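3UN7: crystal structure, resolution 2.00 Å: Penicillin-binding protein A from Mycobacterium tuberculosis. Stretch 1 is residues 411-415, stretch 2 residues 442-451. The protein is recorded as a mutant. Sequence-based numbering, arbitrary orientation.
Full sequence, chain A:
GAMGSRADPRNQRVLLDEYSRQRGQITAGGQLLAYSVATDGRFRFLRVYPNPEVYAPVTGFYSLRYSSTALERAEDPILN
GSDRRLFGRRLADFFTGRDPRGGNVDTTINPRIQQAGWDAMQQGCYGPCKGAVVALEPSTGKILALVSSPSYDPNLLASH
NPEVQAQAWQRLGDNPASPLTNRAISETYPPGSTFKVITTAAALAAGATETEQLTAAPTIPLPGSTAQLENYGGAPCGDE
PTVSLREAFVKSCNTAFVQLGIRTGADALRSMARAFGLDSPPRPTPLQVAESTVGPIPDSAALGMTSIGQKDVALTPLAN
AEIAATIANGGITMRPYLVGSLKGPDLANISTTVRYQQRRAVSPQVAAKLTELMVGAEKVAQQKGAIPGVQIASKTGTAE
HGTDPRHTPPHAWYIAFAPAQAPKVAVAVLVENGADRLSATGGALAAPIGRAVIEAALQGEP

Stretch 1 411-415: HAWYI
Stretch 2 442-451: GGALAAPIGR

How do the two stretches lie against each other? Residues 411-415 form an extended strand, with phi from -73° to -139° and psi from 125° to 157°. Residues 442-451 begin as loop, G442 at phi/psi 89/7 and G443 at -114/17, and continue into a helix near -65/-40 that continues beyond R451. The N-to-C directions of strand and helix differ by 34°, the signed crossing angle is -34°, and the axes approach to 7.4 Å. In register, A412 CA sits 4.4 Å from G443 CA, and Y414 CA 5.5 Å from A446 CA. In the alternation of the strand, the CA-to-CB bonds of A412 and Y414 point toward the other stretch, and those of H411, W413 and I415 away from it.

What does Y414, which buries the most surface, do with its ring? With chi1 at -178° (t) and chi2 at 76°, the side chain reaches along the helix. A447 CA lies over one ring face, 3.9 Å from the centroid and 22° off the ring normal, a CH-pi contact; Y414 CD1 is 3.6 Å from A447 CA and 3.7 Å from A447 CB. One turn later, Y414 CD2 packs 3.7 Å from G450 CA. An ideal CB on G450 would fall 2.1 Å from Y414 CD2, a clash, so the ring occupies space that glycine leaves free.

How does R451 meet the same tyrosine? Its CA-to-CB bond points sideways, but an extended chain (chi1 -60° m, chi2 -168° t, chi3 -174° t, chi4 102°) brings its end nearer. Y414 CE1 lies over one face of the guanidinium, and Y414 OH is 3.6 Å from R451 NE. No hydrogen bond joins the pair; the hydroxyl and the guanidinium nitrogens find partners elsewhere in the structure.

How do A412 and A446, the next largest contributors, meet? Both CA-to-CB bonds point toward the opposing stretch, and their methyls meet directly. A446 CB sits 4.0 Å from A412 CB and 3.9 Å from Y414 CB, and also 3.7 Å from both A412 O and W413 C. Nearby, A412 CB is 3.9 Å from G443 CA. Y414 CB completes the packing 3.7 Å from A446 O.

What holds the contact together, then? No hydrogen bond crosses it, and the 349 Å² buried in total rests on packing. Stretch 2 makes its own backbone hydrogen bonds: two reach back three residues, A446 N to G443 O at 3.1 Å and A447 N to A444 O at 3.1 Å, and two reach back four, G450 N to A446 O at 3.2 Å and R451 N to A447 O at 3.0 Å.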

# COMPACT_ATOMS: atom_id res chain seq x y z
N HIS A 411 12.29 -7.58 5.59
CA HIS A 411 11.36 -7.27 4.51
C HIS A 411 12.05 -6.42 3.45
O HIS A 411 13.02 -5.73 3.74
CB HIS A 411 10.17 -6.48 5.06
CG HIS A 411 9.41 -7.18 6.13
ND1 HIS A 411 9.13 -8.53 6.09
CD2 HIS A 411 8.83 -6.72 7.27
CE1 HIS A 411 8.44 -8.87 7.16
NE2 HIS A 411 8.24 -7.79 7.89
N ALA A 412 11.53 -6.45 2.22
CA ALA A 412 12.07 -5.62 1.15
C ALA A 412 10.96 -4.71 0.70
O ALA A 412 9.87 -5.18 0.38
CB ALA A 412 12.56 -6.47 0.01
N TRP A 413 11.24 -3.41 0.69
CA TRP A 413 10.28 -2.39 0.31
C TRP A 413 10.78 -1.65 -0.92
O TRP A 413 11.99 -1.45 -1.08
CB TRP A 413 10.18 -1.33 1.39
CG TRP A 413 9.35 -1.61 2.61
CD1 TRP A 413 9.80 -2.03 3.83
CD2 TRP A 413 7.93 -1.38 2.76
NE1 TRP A 413 8.75 -2.12 4.72
CE2 TRP A 413 7.60 -1.71 4.09
CE3 TRP A 413 6.92 -0.95 1.89
CZ2 TRP A 413 6.28 -1.63 4.58
CZ3 TRP A 413 5.59 -0.86 2.38
CH2 TRP A 413 5.30 -1.19 3.71
N TYR A 414 9.85 -1.20 -1.75
CA TYR A 414 10.12 -0.24 -2.82
C TYR A 414 8.94 0.72 -2.82
O TYR A 414 7.80 0.29 -2.90
CB TYR A 414 10.19 -0.95 -4.16
CG TYR A 414 10.52 -0.10 -5.38
CD1 TYR A 414 11.82 0.34 -5.63
CD2 TYR A 414 9.53 0.19 -6.33
CE1 TYR A 414 12.12 1.08 -6.79
CE2 TYR A 414 9.81 0.91 -7.47
CZ TYR A 414 11.10 1.37 -7.68
OH TYR A 414 11.34 2.07 -8.83
N ILE A 415 9.21 2.01 -2.70
CA ILE A 415 8.17 3.02 -2.89
C ILE A 415 8.62 3.96 -4.00
O ILE A 415 9.81 4.25 -4.12
CB ILE A 415 7.79 3.77 -1.58
CG1 ILE A 415 8.98 4.53 -0.98
CG2 ILE A 415 7.22 2.78 -0.55
CD1 ILE A 415 8.57 5.55 0.10
N GLY A 442 19.71 -3.87 -0.37
CA GLY A 442 19.21 -5.14 0.15
C GLY A 442 17.71 -5.30 -0.05
O GLY A 442 17.13 -6.27 0.45
N GLY A 443 17.09 -4.37 -0.77
CA GLY A 443 15.66 -4.42 -1.04
C GLY A 443 15.36 -4.65 -2.50
O GLY A 443 14.24 -4.45 -2.95
N ALA A 444 16.37 -5.10 -3.24
CA ALA A 444 16.32 -5.17 -4.70
C ALA A 444 15.19 -5.99 -5.31
O ALA A 444 14.71 -5.64 -6.38
CB ALA A 444 17.66 -5.62 -5.26
N LEU A 445 14.80 -7.09 -4.67
CA LEU A 445 13.71 -7.94 -5.17
C LEU A 445 12.38 -7.19 -5.32
O LEU A 445 11.58 -7.50 -6.20
CB LEU A 445 13.50 -9.13 -4.22
CG LEU A 445 13.35 -10.54 -4.80
CD1 LEU A 445 14.38 -10.81 -5.89
CD2 LEU A 445 13.46 -11.58 -3.69
N ALA A 446 12.17 -6.20 -4.45
CA ALA A 446 10.95 -5.38 -4.45
C ALA A 446 10.92 -4.42 -5.63
O ALA A 446 9.85 -4.10 -6.14
CB ALA A 446 10.81 -4.64 -3.13
N ALA A 447 12.10 -3.98 -6.09
CA ALA A 447 12.21 -2.93 -7.11
C ALA A 447 11.59 -3.25 -8.48
O ALA A 447 10.81 -2.45 -9.01
CB ALA A 447 13.67 -2.47 -7.27
N PRO A 448 11.96 -4.40 -9.10
CA PRO A 448 11.37 -4.67 -10.43
C PRO A 448 9.86 -4.94 -10.40
O PRO A 448 9.18 -4.76 -11.41
CB PRO A 448 12.12 -5.90 -10.93
CG PRO A 448 12.72 -6.52 -9.71
CD PRO A 448 12.92 -5.45 -8.70
N ILE A 449 9.35 -5.39 -9.26
CA ILE A 449 7.89 -5.53 -9.05
C ILE A 449 7.23 -4.16 -9.14
O ILE A 449 6.19 -4.00 -9.79
CB ILE A 449 7.56 -6.20 -7.69
CG1 ILE A 449 8.09 -7.65 -7.69
CG2 ILE A 449 6.04 -6.18 -7.41
CD1 ILE A 449 8.14 -8.35 -6.33
N GLY A 450 7.83 -3.16 -8.48
CA GLY A 450 7.36 -1.78 -8.54
C GLY A 450 7.40 -1.22 -9.95
O GLY A 450 6.45 -0.58 -10.39
N ARG A 451 8.50 -1.47 -10.66
CA ARG A 451 8.67 -0.98 -12.02
C ARG A 451 7.70 -1.63 -13.00
O ARG A 451 7.20 -0.95 -13.89
CB ARG A 451 10.12 -1.11 -12.49
CG ARG A 451 11.09 -0.31 -11.63
CD ARG A 451 12.47 -0.20 -12.27
NE ARG A 451 13.36 0.44 -11.32
CZ ARG A 451 14.25 -0.21 -10.58
NH1 ARG A 451 14.40 -1.52 -10.72
NH2 ARG A 451 14.99 0.47 -9.70